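Local coordinates for protein plasmid stabilization system (Mesorhizobium opportunistum, PDB 5CEG) that is probably the toxin of a ParDE-type toxin-antitoxin pair, a member of the RelE toxin family, seen here bound to another protein chain, at residues L19-T24 with V101-V106. Numbering follows the deposited sequence. Where two conformers were deposited one is given.
Sequences LVWSPT and VEIVRV
One face of the Trp21 indole is covered by Ile103, whose CD1 sits 3.5 Å from the centroid of the six-membered ring, a CH-pi contact displaced toward the rim; CG2 of Ile103 touches CE3. At the ring edge, in plane, CZ3 meets Val106 CG2. The second flat group, the Arg105 guanidinium, carries Thr24 CG2 over its centre, 3.2 Å from CZ. Bends at chi2 and chi3 set CD and NE beside Thr24; NE is salt-bridged to Asp28 OD2 and NH1 to an acidic side chain of the partner protein. Ile103 CD1 also reaches Leu19 CD2, and Leu19 CD1 packs on Val101 CG1; this side of the sheet packs against Ala55 and Ala59 of helix 41-60 and Leu29 of helix 23-37. Val20 N to Val101 O and Ile103 N to Val20 O (each 2.9 Å) make the parallel pairing, which Ser22 N to Ile103 O continues one residue past the strand. Then Ser22 OG bonds Val104 O at 2.7 Å from a position tilted 30° off the carbonyl plane, and N-caps helix 23-37 at Ala25 N. Val104 and Arg105 form a classic beta bulge opposite Leu86, and the first strand pairs parallel with strand 100-108, as in the RelE/ParE toxin fold.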
loop_
_atom_site.group_PDB
_atom_site.type_symbol
_atom_site.label_atom_id
_atom_site.label_comp_id
_atom_site.label_asym_id
_atom_site.label_seq_id
_atom_site.Cartn_x
_atom_site.Cartn_y
_atom_site.Cartn_z
ATOM N N LEU B 19 -5.208 26.502 28.788
ATOM C CA LEU B 19 -5.024 25.869 27.489
ATOM C C LEU B 19 -5.120 26.914 26.393
ATOM O O LEU B 19 -6.099 27.657 26.293
ATOM C CB LEU B 19 -6.051 24.749 27.266
ATOM C CG LEU B 19 -5.725 23.807 26.089
ATOM C CD1 LEU B 19 -6.064 22.360 26.428
ATOM C CD2 LEU B 19 -6.465 24.239 24.857
ATOM N N VAL B 20 -4.083 26.969 25.567
ATOM C CA VAL B 20 -4.022 27.917 24.476
ATOM C C VAL B 20 -3.714 27.174 23.181
ATOM O O VAL B 20 -3.280 26.016 23.211
ATOM C CB VAL B 20 -2.965 29.010 24.735
ATOM C CG1 VAL B 20 -3.416 29.903 25.926
ATOM C CG2 VAL B 20 -1.610 28.390 25.039
ATOM N N TRP B 21 -3.981 27.842 22.064
ATOM C CA TRP B 21 -3.829 27.251 20.732
ATOM C C TRP B 21 -2.938 28.162 19.905
ATOM O O TRP B 21 -3.107 29.375 19.926
ATOM C CB TRP B 21 -5.185 27.089 20.030
ATOM C CG TRP B 21 -6.251 26.336 20.786
ATOM C CD1 TRP B 21 -6.882 26.733 21.937
ATOM C CD2 TRP B 21 -6.849 25.077 20.418
ATOM N NE1 TRP B 21 -7.817 25.797 22.317
ATOM C CE2 TRP B 21 -7.818 24.772 21.402
ATOM C CE3 TRP B 21 -6.655 24.178 19.360
ATOM C CZ2 TRP B 21 -8.588 23.611 21.356
ATOM C CZ3 TRP B 21 -7.414 23.025 19.322
ATOM C CH2 TRP B 21 -8.373 22.752 20.312
ATOM N N SER B 22 -1.989 27.596 19.168
ATOM C CA SER B 22 -1.193 28.428 18.277
ATOM C C SER B 22 -2.092 29.070 17.225
ATOM O O SER B 22 -3.144 28.537 16.873
ATOM C CB SER B 22 -0.089 27.602 17.603
ATOM O OG SER B 22 -0.632 26.873 16.506
ATOM N N PRO B 23 -1.684 30.232 16.696
ATOM C CA PRO B 23 -2.444 30.802 15.582
ATOM C C PRO B 23 -2.678 29.804 14.444
ATOM O O PRO B 23 -3.779 29.770 13.886
ATOM C CB PRO B 23 -1.556 31.965 15.129
ATOM C CG PRO B 23 -0.919 32.413 16.402
ATOM C CD PRO B 23 -0.630 31.143 17.174
ATOM N N THR B 24 -1.674 28.997 14.116
ATOM C CA THR B 24 -1.870 28.006 13.060
ATOM C C THR B 24 -2.901 26.945 13.460
ATOM O O THR B 24 -3.693 26.514 12.615
ATOM C CB THR B 24 -0.570 27.296 12.674
ATOM O OG1 THR B 24 0.469 28.269 12.483
ATOM C CG2 THR B 24 -0.779 26.542 11.361
ATOM N N VAL B 101 -1.002 24.249 28.613
ATOM C CA VAL B 101 -0.963 23.311 27.498
ATOM C C VAL B 101 -1.082 24.168 26.254
ATOM O O VAL B 101 -1.989 24.990 26.172
ATOM C CB VAL B 101 -2.108 22.292 27.570
ATOM C CG1 VAL B 101 -2.327 21.621 26.203
ATOM C CG2 VAL B 101 -1.805 21.258 28.646
ATOM N N GLU B 102 -0.161 24.013 25.299
ATOM C CA GLU B 102 -0.328 24.663 24.002
ATOM C C GLU B 102 -0.625 23.631 22.920
ATOM O O GLU B 102 0.199 22.754 22.675
ATOM C CB GLU B 102 0.917 25.464 23.578
ATOM C CG GLU B 102 0.718 26.072 22.160
ATOM C CD GLU B 102 1.922 26.798 21.579
ATOM O OE1 GLU B 102 2.927 26.999 22.289
ATOM O OE2 GLU B 102 1.834 27.191 20.391
ATOM N N ILE B 103 -1.794 23.729 22.296
ATOM C CA ILE B 103 -2.080 22.895 21.131
ATOM C C ILE B 103 -1.447 23.576 19.918
ATOM O O ILE B 103 -1.805 24.692 19.539
ATOM C CB ILE B 103 -3.591 22.663 20.952
ATOM C CG1 ILE B 103 -4.128 21.937 22.190
ATOM C CG2 ILE B 103 -3.858 21.857 19.682
ATOM C CD1 ILE B 103 -5.607 21.601 22.149
ATOM N N VAL B 104 -0.462 22.893 19.338
ATOM C CA VAL B 104 0.350 23.493 18.282
ATOM C C VAL B 104 -0.249 23.318 16.876
ATOM O O VAL B 104 -0.222 24.247 16.068
ATOM C CB VAL B 104 1.776 22.917 18.352
ATOM C CG1 VAL B 104 2.655 23.485 17.232
ATOM C CG2 VAL B 104 2.393 23.241 19.717
ATOM N N ARG B 105 -0.806 22.133 16.585
ATOM C CA ARG B 105 -1.528 21.879 15.318
ATOM C C ARG B 105 -2.689 20.928 15.553
ATOM O O ARG B 105 -2.652 20.119 16.487
ATOM C CB ARG B 105 -0.644 21.239 14.234
ATOM C CG ARG B 105 0.557 22.046 13.798
ATOM C CD ARG B 105 0.167 23.358 13.131
ATOM N NE ARG B 105 -0.654 23.255 11.918
ATOM C CZ ARG B 105 -0.192 23.421 10.680
ATOM N NH1 ARG B 105 1.103 23.638 10.470
ATOM N NH2 ARG B 105 -1.033 23.387 9.652
ATOM N N VAL B 106 -3.679 21.014 14.678
ATOM C CA VAL B 106 -4.704 19.977 14.540
ATOM C C VAL B 106 -4.562 19.381 13.132
ATOM O O VAL B 106 -4.821 20.058 12.134
ATOM C CB VAL B 106 -6.124 20.533 14.744
ATOM C CG1 VAL B 106 -7.141 19.388 14.701
ATOM C CG2 VAL B 106 -6.222 21.290 16.079
#